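Local coordinates for reticulocyte binding protein (Streptococcus agalactiae COH1, PDB 3FAW) that probably hydrolyses alpha-1,6-glucosidic links in pullulan and related alpha-glucans, as a secreted, cell-wall-anchored pullulanase of the alpha-amylase family, at residues A[429-439]-A[462-473]; A[148-156]-A[403-411]. All coordinates share one frame; numbering follows the deposited sequence. Where two conformers were deposited one is given.

Contact 1. Residues A[429-439]-A[462-473]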
loop_
_atom_site.group_PDB
_atom_site.type_symbol
_atom_site.label_atom_id
_atom_site.label_comp_id
_atom_site.label_asym_id
_atom_site.label_seq_id
_atom_site.Cartn_x
_atom_site.Cartn_y
_atom_site.Cartn_z
ATOM N N THR A 429 5.752 6.993 -13.310
ATOM C CA THR A 429 5.375 5.730 -13.956
ATOM C C THR A 429 4.711 5.878 -15.328
ATOM O O THR A 429 4.280 4.886 -15.904
ATOM C CB THR A 429 4.487 4.864 -13.028
ATOM O OG1 THR A 429 3.351 5.623 -12.598
ATOM C CG2 THR A 429 5.292 4.383 -11.812
ATOM N N THR A 430 4.630 7.106 -15.845
ATOM C CA THR A 430 4.296 7.337 -17.251
ATOM C C THR A 430 5.538 7.175 -18.144
ATOM O O THR A 430 5.419 6.989 -19.352
ATOM C CB THR A 430 3.687 8.743 -17.473
ATOM O OG1 THR A 430 4.586 9.751 -16.990
ATOM C CG2 THR A 430 2.357 8.871 -16.747
ATOM N N HIS A 431 6.722 7.244 -17.534
ATOM C CA HIS A 431 7.990 7.099 -18.252
ATOM C C HIS A 431 8.279 5.607 -18.422
ATOM O O HIS A 431 8.126 4.836 -17.482
ATOM C CB HIS A 431 9.133 7.808 -17.503
ATOM C CG HIS A 431 8.809 9.217 -17.092
ATOM N ND1 HIS A 431 9.655 9.980 -16.315
ATOM C CD2 HIS A 431 7.725 9.994 -17.337
ATOM C CE1 HIS A 431 9.110 11.166 -16.105
ATOM N NE2 HIS A 431 7.941 11.202 -16.719
ATOM N N ALA A 432 8.693 5.215 -19.625
ATOM C CA ALA A 432 8.722 3.802 -20.032
ATOM C C ALA A 432 9.492 2.856 -19.100
ATOM O O ALA A 432 8.980 1.791 -18.730
ATOM C CB ALA A 432 9.262 3.676 -21.463
ATOM N N MET A 433 10.720 3.219 -18.733
ATOM C CA MET A 433 11.545 2.341 -17.900
ATOM C C MET A 433 11.135 2.417 -16.425
ATOM O O MET A 433 11.371 1.479 -15.665
ATOM C CB MET A 433 13.030 2.658 -18.074
ATOM C CG MET A 433 13.528 2.607 -19.517
ATOM S SD MET A 433 13.219 1.046 -20.369
ATOM C CE MET A 433 11.625 1.359 -21.119
ATOM N N SER A 434 10.511 3.526 -16.030
ATOM C CA SER A 434 9.910 3.652 -14.699
ATOM C C SER A 434 8.639 2.803 -14.618
ATOM O O SER A 434 8.374 2.160 -13.601
ATOM C CB SER A 434 9.569 5.108 -14.390
ATOM O OG SER A 434 10.737 5.909 -14.326
ATOM N N ARG A 435 7.845 2.819 -15.688
ATOM C CA ARG A 435 6.690 1.931 -15.792
ATOM C C ARG A 435 7.127 0.463 -15.767
ATOM O O ARG A 435 6.479 -0.361 -15.128
ATOM C CB ARG A 435 5.881 2.225 -17.056
ATOM C CG ARG A 435 4.574 1.444 -17.134
ATOM C CD ARG A 435 3.743 1.884 -18.323
ATOM N NE ARG A 435 3.136 3.197 -18.118
ATOM C CZ ARG A 435 2.369 3.817 -19.012
ATOM N NH1 ARG A 435 2.108 3.259 -20.190
ATOM N NH2 ARG A 435 1.862 5.009 -18.727
ATOM N N ARG A 436 8.228 0.146 -16.447
ATOM C CA ARG A 436 8.793 -1.211 -16.409
ATOM C C ARG A 436 9.123 -1.680 -14.991
ATOM O O ARG A 436 8.835 -2.826 -14.630
ATOM C CB ARG A 436 10.054 -1.315 -17.275
ATOM C CG ARG A 436 9.791 -1.615 -18.746
ATOM C CD ARG A 436 11.019 -2.232 -19.404
ATOM N NE ARG A 436 11.326 -3.552 -18.845
ATOM C CZ ARG A 436 12.409 -4.270 -19.138
ATOM N NH1 ARG A 436 13.317 -3.816 -19.991
ATOM N NH2 ARG A 436 12.581 -5.460 -18.576
ATOM N N VAL A 437 9.721 -0.800 -14.189
ATOM C CA VAL A 437 10.079 -1.137 -12.809
ATOM C C VAL A 437 8.853 -1.586 -12.008
ATOM O O VAL A 437 8.895 -2.602 -11.317
ATOM C CB VAL A 437 10.752 0.051 -12.081
ATOM C CG1 VAL A 437 10.855 -0.229 -10.584
ATOM C CG2 VAL A 437 12.125 0.339 -12.678
ATOM N N LEU A 438 7.767 -0.824 -12.119
ATOM C CA LEU A 438 6.509 -1.146 -11.443
ATOM C C LEU A 438 5.913 -2.457 -11.959
ATOM O O LEU A 438 5.630 -3.368 -11.179
ATOM C CB LEU A 438 5.502 0.001 -11.620
ATOM C CG LEU A 438 4.140 -0.119 -10.925
ATOM C CD1 LEU A 438 3.528 1.259 -10.686
ATOM C CD2 LEU A 438 3.170 -0.997 -11.723
ATOM N N VAL A 439 5.738 -2.541 -13.274
ATOM C CA VAL A 439 5.093 -3.694 -13.911
ATOM C C VAL A 439 5.937 -4.975 -13.811
ATOM O O VAL A 439 5.400 -6.048 -13.524
ATOM C CB VAL A 439 4.724 -3.386 -15.388
ATOM C CG1 VAL A 439 4.157 -4.612 -16.084
ATOM C CG2 VAL A 439 3.725 -2.238 -15.452
ATOM N N HIS A 462 -0.191 7.765 -9.054
ATOM C CA HIS A 462 0.128 7.114 -10.316
ATOM C C HIS A 462 -0.886 7.390 -11.409
ATOM O O HIS A 462 -2.065 7.621 -11.146
ATOM C CB HIS A 462 0.246 5.603 -10.113
ATOM C CG HIS A 462 1.423 5.212 -9.280
ATOM N ND1 HIS A 462 2.746 5.194 -9.567
ATOM C CD2 HIS A 462 1.307 4.808 -7.968
ATOM C CE1 HIS A 462 3.400 4.775 -8.436
ATOM N NE2 HIS A 462 2.511 4.552 -7.485
ATOM N N ASP A 463 -0.397 7.364 -12.644
ATOM C CA ASP A 463 -1.246 7.344 -13.820
ATOM C C ASP A 463 -2.032 6.035 -13.859
ATOM O O ASP A 463 -1.512 4.970 -13.501
ATOM C CB ASP A 463 -0.410 7.506 -15.102
ATOM C CG ASP A 463 0.682 6.451 -15.233
ATOM O OD1 ASP A 463 1.632 6.479 -14.428
ATOM O OD2 ASP A 463 0.593 5.599 -16.141
ATOM N N ALA A 464 -3.284 6.123 -14.298
ATOM C CA ALA A 464 -4.160 4.960 -14.408
ATOM C C ALA A 464 -3.619 3.912 -15.387
ATOM O O ALA A 464 -3.809 2.715 -15.178
ATOM C CB ALA A 464 -5.563 5.397 -14.822
ATOM N N ALA A 465 -2.942 4.371 -16.442
ATOM C CA ALA A 465 -2.387 3.479 -17.468
ATOM C C ALA A 465 -1.367 2.468 -16.928
ATOM O O ALA A 465 -1.378 1.296 -17.327
ATOM C CB ALA A 465 -1.767 4.302 -18.601
ATOM N N ALA A 466 -0.489 2.917 -16.032
ATOM C CA ALA A 466 0.522 2.034 -15.432
ATOM C C ALA A 466 -0.106 0.967 -14.526
ATOM O O ALA A 466 0.305 -0.194 -14.542
ATOM C CB ALA A 466 1.555 2.855 -14.654
ATOM N N ILE A 467 -1.108 1.361 -13.747
ATOM C CA ILE A 467 -1.782 0.434 -12.834
ATOM C C ILE A 467 -2.684 -0.531 -13.611
ATOM O O ILE A 467 -2.782 -1.715 -13.259
ATOM C CB ILE A 467 -2.600 1.178 -11.746
ATOM C CG1 ILE A 467 -1.734 2.218 -11.021
ATOM C CG2 ILE A 467 -3.165 0.188 -10.733
ATOM C CD1 ILE A 467 -0.476 1.649 -10.364
ATOM N N GLU A 468 -3.335 -0.026 -14.663
ATOM C CA GLU A 468 -4.081 -0.873 -15.602
ATOM C C GLU A 468 -3.192 -1.976 -16.159
ATOM O O GLU A 468 -3.564 -3.149 -16.153
ATOM C CB GLU A 468 -4.628 -0.049 -16.778
ATOM C CG GLU A 468 -6.045 0.482 -16.599
ATOM C CD GLU A 468 -7.126 -0.587 -16.756
ATOM O OE1 GLU A 468 -6.786 -1.782 -16.895
ATOM O OE2 GLU A 468 -8.321 -0.226 -16.737
ATOM N N LEU A 469 -2.021 -1.583 -16.652
ATOM C CA LEU A 469 -1.069 -2.524 -17.240
ATOM C C LEU A 469 -0.575 -3.533 -16.204
ATOM O O LEU A 469 -0.485 -4.724 -16.492
ATOM C CB LEU A 469 0.120 -1.779 -17.856
ATOM C CG LEU A 469 1.145 -2.605 -18.640
ATOM C CD1 LEU A 469 0.482 -3.278 -19.841
ATOM C CD2 LEU A 469 2.307 -1.733 -19.093
ATOM N N ALA A 470 -0.253 -3.050 -15.007
ATOM C CA ALA A 470 0.167 -3.926 -13.912
ATOM C C ALA A 470 -0.900 -4.980 -13.604
ATOM O O ALA A 470 -0.578 -6.141 -13.352
ATOM C CB ALA A 470 0.487 -3.110 -12.662
ATOM N N TYR A 471 -2.165 -4.562 -13.633
ATOM C CA TYR A 471 -3.293 -5.463 -13.393
ATOM C C TYR A 471 -3.427 -6.485 -14.521
ATOM O O TYR A 471 -3.597 -7.679 -14.268
ATOM C CB TYR A 471 -4.594 -4.670 -13.245
ATOM C CG TYR A 471 -5.825 -5.529 -13.042
ATOM C CD1 TYR A 471 -6.153 -6.024 -11.782
ATOM C CD2 TYR A 471 -6.666 -5.842 -14.108
ATOM C CE1 TYR A 471 -7.280 -6.809 -11.591
ATOM C CE2 TYR A 471 -7.797 -6.628 -13.926
ATOM C CZ TYR A 471 -8.097 -7.106 -12.664
ATOM O OH TYR A 471 -9.212 -7.880 -12.477
ATOM N N LYS A 472 -3.350 -6.001 -15.758
ATOM C CA LYS A 472 -3.461 -6.853 -16.942
ATOM C C LYS A 472 -2.431 -7.981 -16.900
ATOM O O LYS A 472 -2.773 -9.152 -17.072
ATOM C CB LYS A 472 -3.289 -6.016 -18.217
ATOM C CG LYS A 472 -3.534 -6.771 -19.523
ATOM C CD LYS A 472 -3.386 -5.853 -20.728
ATOM C CE LYS A 472 -3.656 -6.589 -22.034
ATOM N NZ LYS A 472 -3.445 -5.723 -23.227
ATOM N N GLU A 473 -1.179 -7.609 -16.646
ATOM C CA GLU A 473 -0.061 -8.553 -16.597
ATOM C C GLU A 473 -0.179 -9.541 -15.442
ATOM O O GLU A 473 0.074 -10.735 -15.618
ATOM C CB GLU A 473 1.267 -7.797 -16.486
ATOM C CG GLU A 473 1.647 -6.992 -17.733
ATOM C CD GLU A 473 2.069 -7.856 -18.923
ATOM O OE1 GLU A 473 2.434 -9.035 -18.729
ATOM O OE2 GLU A 473 2.044 -7.342 -20.062
#

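Contact 2. Residues A[148-156]-A[403-411]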
loop_
_atom_site.group_PDB
_atom_site.type_symbol
_atom_site.label_atom_id
_atom_site.label_comp_id
_atom_site.label_asym_id
_atom_site.label_seq_id
_atom_site.Cartn_x
_atom_site.Cartn_y
_atom_site.Cartn_z
ATOM N N ALA A 148 24.711 -10.038 -16.554
ATOM C CA ALA A 148 24.250 -8.802 -15.918
ATOM C C ALA A 148 23.873 -7.734 -16.948
ATOM O O ALA A 148 24.500 -7.622 -17.998
ATOM C CB ALA A 148 25.323 -8.269 -14.983
ATOM N N SER A 149 22.847 -6.952 -16.620
ATOM C CA SER A 149 22.367 -5.864 -17.476
ATOM C C SER A 149 21.905 -4.687 -16.621
ATOM O O SER A 149 21.187 -4.883 -15.639
ATOM C CB SER A 149 21.213 -6.340 -18.360
ATOM O OG SER A 149 21.691 -7.038 -19.499
ATOM N N LEU A 150 22.325 -3.481 -16.999
ATOM C CA LEU A 150 21.914 -2.236 -16.334
ATOM C C LEU A 150 21.600 -1.163 -17.383
ATOM O O LEU A 150 22.435 -0.870 -18.242
ATOM C CB LEU A 150 23.022 -1.719 -15.410
ATOM C CG LEU A 150 22.687 -0.436 -14.633
ATOM C CD1 LEU A 150 21.759 -0.749 -13.458
ATOM C CD2 LEU A 150 23.945 0.273 -14.156
ATOM N N TRP A 151 20.408 -0.576 -17.301
ATOM C CA TRP A 151 19.997 0.488 -18.223
ATOM C C TRP A 151 20.492 1.845 -17.712
ATOM O O TRP A 151 20.179 2.239 -16.589
ATOM C CB TRP A 151 18.470 0.489 -18.379
ATOM C CG TRP A 151 17.940 1.493 -19.357
ATOM C CD1 TRP A 151 17.807 1.335 -20.707
ATOM C CD2 TRP A 151 17.456 2.808 -19.058
ATOM N NE1 TRP A 151 17.276 2.474 -21.265
ATOM C CE2 TRP A 151 17.054 3.394 -20.276
ATOM C CE3 TRP A 151 17.332 3.551 -17.877
ATOM C CZ2 TRP A 151 16.530 4.691 -20.349
ATOM C CZ3 TRP A 151 16.810 4.837 -17.947
ATOM C CH2 TRP A 151 16.416 5.395 -19.176
ATOM N N SER A 152 21.269 2.550 -18.533
ATOM C CA SER A 152 21.831 3.856 -18.146
ATOM C C SER A 152 22.419 4.592 -19.361
ATOM O O SER A 152 23.635 4.668 -19.519
ATOM C CB SER A 152 22.902 3.678 -17.058
ATOM O OG SER A 152 23.342 4.927 -16.557
ATOM N N PRO A 153 21.548 5.162 -20.213
ATOM C CA PRO A 153 21.981 5.615 -21.533
ATOM C C PRO A 153 22.939 6.817 -21.556
ATOM O O PRO A 153 23.645 6.982 -22.546
ATOM C CB PRO A 153 20.659 5.953 -22.237
ATOM C CG PRO A 153 19.716 6.269 -21.144
ATOM C CD PRO A 153 20.117 5.426 -19.978
ATOM N N SER A 154 22.977 7.627 -20.492
ATOM C CA SER A 154 23.822 8.828 -20.460
ATOM C C SER A 154 25.200 8.593 -19.832
ATOM O O SER A 154 26.014 9.517 -19.757
ATOM C CB SER A 154 23.111 9.968 -19.722
ATOM O OG SER A 154 22.978 9.686 -18.337
ATOM N N ALA A 155 25.468 7.363 -19.387
ATOM C CA ALA A 155 26.756 7.022 -18.747
ATOM C C ALA A 155 27.931 6.993 -19.730
ATOM O O ALA A 155 27.790 6.506 -20.848
ATOM C CB ALA A 155 26.651 5.668 -18.036
ATOM N N ASP A 156 29.084 7.512 -19.303
ATOM C CA ASP A 156 30.342 7.362 -20.049
ATOM C C ASP A 156 30.916 5.958 -19.860
ATOM O O ASP A 156 31.476 5.370 -20.791
ATOM C CB ASP A 156 31.395 8.373 -19.573
ATOM C CG ASP A 156 31.024 9.807 -19.887
ATOM O OD1 ASP A 156 30.192 10.035 -20.784
ATOM O OD2 ASP A 156 31.591 10.711 -19.238
ATOM N N ASP A 403 20.868 8.887 -9.306
ATOM C CA ASP A 403 22.270 8.556 -9.562
ATOM C C ASP A 403 22.447 7.685 -10.804
ATOM O O ASP A 403 23.467 7.769 -11.470
ATOM C CB ASP A 403 22.890 7.822 -8.368
ATOM C CG ASP A 403 23.191 8.740 -7.193
ATOM O OD1 ASP A 403 23.185 9.977 -7.360
ATOM O OD2 ASP A 403 23.446 8.207 -6.093
ATOM N N ILE A 404 21.465 6.833 -11.098
ATOM C CA ILE A 404 21.592 5.866 -12.191
ATOM C C ILE A 404 21.476 6.564 -13.536
ATOM O O ILE A 404 22.322 6.393 -14.412
ATOM C CB ILE A 404 20.523 4.755 -12.102
ATOM C CG1 ILE A 404 20.647 3.997 -10.772
ATOM C CG2 ILE A 404 20.657 3.790 -13.282
ATOM C CD1 ILE A 404 19.565 2.956 -10.546
ATOM N N GLU A 405 20.409 7.341 -13.690
ATOM C CA GLU A 405 20.165 8.119 -14.901
ATOM C C GLU A 405 19.468 9.407 -14.488
ATOM O O GLU A 405 18.342 9.362 -13.995
ATOM C CB GLU A 405 19.292 7.329 -15.882
ATOM C CG GLU A 405 18.879 8.082 -17.156
ATOM C CD GLU A 405 20.051 8.487 -18.045
ATOM O OE1 GLU A 405 21.106 7.822 -18.018
ATOM O OE2 GLU A 405 19.904 9.471 -18.793
ATOM N N PRO A 406 20.134 10.558 -14.673
ATOM C CA PRO A 406 19.518 11.807 -14.239
ATOM C C PRO A 406 18.405 12.259 -15.181
ATOM O O PRO A 406 18.386 11.879 -16.357
ATOM C CB PRO A 406 20.685 12.800 -14.254
ATOM C CG PRO A 406 21.612 12.272 -15.287
ATOM C CD PRO A 406 21.460 10.773 -15.280
ATOM N N ASN A 407 17.480 13.056 -14.652
ATOM C CA ASN A 407 16.403 13.632 -15.449
ATOM C C ASN A 407 15.654 12.566 -16.258
ATOM O O ASN A 407 15.568 12.660 -17.481
ATOM C CB ASN A 407 16.957 14.711 -16.392
ATOM C CG ASN A 407 17.950 15.633 -15.711
ATOM O OD1 ASN A 407 17.577 16.488 -14.911
ATOM N ND2 ASN A 407 19.224 15.465 -16.034
ATOM N N TYR A 408 15.128 11.546 -15.585
ATOM C CA TYR A 408 14.302 10.551 -16.277
ATOM C C TYR A 408 13.302 9.791 -15.393
ATOM O O TYR A 408 12.095 9.832 -15.640
ATOM C CB TYR A 408 15.159 9.523 -17.037
ATOM C CG TYR A 408 14.266 8.488 -17.671
ATOM C CD1 TYR A 408 13.688 8.717 -18.914
ATOM C CD2 TYR A 408 13.929 7.319 -16.989
ATOM C CE1 TYR A 408 12.832 7.801 -19.478
ATOM C CE2 TYR A 408 13.071 6.401 -17.538
ATOM C CZ TYR A 408 12.520 6.642 -18.787
ATOM O OH TYR A 408 11.660 5.728 -19.346
ATOM N N TYR A 409 13.815 9.066 -14.404
ATOM C CA TYR A 409 13.015 8.089 -13.647
ATOM C C TYR A 409 11.872 8.716 -12.855
ATOM O O TYR A 409 10.798 8.124 -12.720
ATOM C CB TYR A 409 13.899 7.293 -12.679
ATOM C CG TYR A 409 14.577 6.080 -13.283
ATOM C CD1 TYR A 409 13.833 4.975 -13.691
ATOM C CD2 TYR A 409 15.965 6.020 -13.409
ATOM C CE1 TYR A 409 14.446 3.853 -14.228
ATOM C CE2 TYR A 409 16.588 4.901 -13.945
ATOM C CZ TYR A 409 15.823 3.822 -14.349
ATOM O OH TYR A 409 16.433 2.707 -14.871
ATOM N N HIS A 410 12.110 9.908 -12.320
ATOM C CA HIS A 410 11.117 10.569 -11.483
ATOM C C HIS A 410 10.219 11.487 -12.309
ATOM O O HIS A 410 10.595 11.922 -13.403
ATOM C CB HIS A 410 11.802 11.372 -10.375
ATOM C CG HIS A 410 12.759 10.567 -9.549
ATOM N ND1 HIS A 410 14.123 10.762 -9.585
ATOM C CD2 HIS A 410 12.545 9.560 -8.668
ATOM C CE1 HIS A 410 14.708 9.913 -8.759
ATOM N NE2 HIS A 410 13.774 9.173 -8.189
ATOM N N PHE A 411 9.028 11.764 -11.784
ATOM C CA PHE A 411 8.217 12.871 -12.286
ATOM C C PHE A 411 9.048 14.141 -12.108
ATOM O O PHE A 411 9.761 14.283 -11.114
ATOM C CB PHE A 411 6.897 13.009 -11.529
ATOM C CG PHE A 411 5.845 12.002 -11.915
ATOM C CD1 PHE A 411 5.512 11.783 -13.248
ATOM C CD2 PHE A 411 5.152 11.297 -10.932
ATOM C CE1 PHE A 411 4.529 10.866 -13.597
ATOM C CE2 PHE A 411 4.163 10.374 -11.276
ATOM C CZ PHE A 411 3.850 10.162 -12.611
HETATM O O HOH W 1 18.882 1.331 -14.341
#

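Contact 1. Residues A[429-439]-A[462-473]
V439 and A470 mark the closest approach of the two backbones, with 4.9 Å between their CA atoms. The axes of helices 432-439 and 464-473 run 9.7 Å apart at closest and cross at -40°, both N termini lying at the same end. That end is polar. T429 OG1 accepts a hydrogen bond from H462 ND1 (3.1 Å), lying at the edge of the imidazole near its plane, and donates one to D463 OD1 (2.7 Å), which it meets almost along the C-O axis. Its chi1 of 55° holds OG1 between the backbone N and the carbonyl carbon, within range of both partners.

D463 is the N-cap of helix 464-473, its other carboxylate oxygen, OD2, accepting from A466 N (2.9 Å) above the carboxylate plane. R435 NH2 adds a salt bridge to D463 OD2, also at 2.9 Å, whose hydrogen bond is weak because it is strongly bent. The guanidinium is oriented more firmly by R435 NE, which donates to T429 O at 157°, in the carbonyl plane. Further along the helices, toward their C-terminal ends, the interface turns apolar: L438 CD2 presses on A470 CB at 3.5 Å, L438 CD1 reaches I467 CD1, and V439 enters knob-into-hole fashion among A466, L469, A470 and E473.

The pair illustrates how neighbouring helices pack around an (alpha/beta)8 barrel: helices 432-449 and 464-477 flank strand 453-456 in sequence and lead on to strand 482-485, while H462 and A464 make backbone hydrogen bonds to A502 and K500.

Contact 2. Residues A[148-156]-A[403-411]
W151 points its six-membered ring into an aromatic cluster with Y408 and Y409, at a junction between the family-48 carbohydrate-binding module and the alpha-amylase catalytic domain. The indole meets both tyrosines edge-to-face. W151 CH2 lies over the centre of the Y408 ring, the planes inclined at 53°, whereas the approach to Y409 is offset, with planes at 79° and centroids 5.6 Å apart. Having CG anti to the backbone N carries the tryptophan off the end of strand 146-151 to the loop 403-411. P153 CD sits over one indole face, 3.5 Å above it, so a proline of the turn just after the strand backs the ring. A water bridges the two segments, donating to W151 O (2.7 Å) and hydrogen-bonding to Y409 OH (2.9 Å).

A second, polar point of attachment lies at the type I turn from S152 to A155. S154 N donates to E405 OE1 (3.1 Å, 156°) on the syn side of the carboxylate, somewhat out of its plane. The bend at chi2 of E405 folds the carboxylate back to the turn, while its CG packs against W151 CZ3 at 3.9 Å.

Helix 122-129 completes the site: Y129 O accepts from W151 NE1, D126 bonds Y408 OH, and K125 forms a salt bridge with E405 OE2. The E405 carboxylate is thus shared by a backbone amide on one oxygen and an ammonium on the other, an arrangement that probably favours its charged form. Ring packing and directional bonds together are consistent with a defined orientation of the module on the catalytic domain.

Contacts 1 and 2 form a continuous path, their centres 18 Å apart, from the binding module into the barrel. Loop 403-411 packs against the start of helix 432-449: S434 OG and Y409 O are 2.7 Å apart, a probable hydrogen bond, and H431 ND1 probably bonds Y408 O as well. D126 of helix 122-129 reaches contact 1, its OD2 accepting from A432 N. Beyond contact 1, E468 OE2 bonds T510 OG1 of a calcium site; the side chain of I467 lies about 13 Å from a bound calcium ion. One helix of contact 1 thus faces the module junction and the other a metal-bound loop; as in relatives, the active site probably lies at the barrel strands' C-terminal ends.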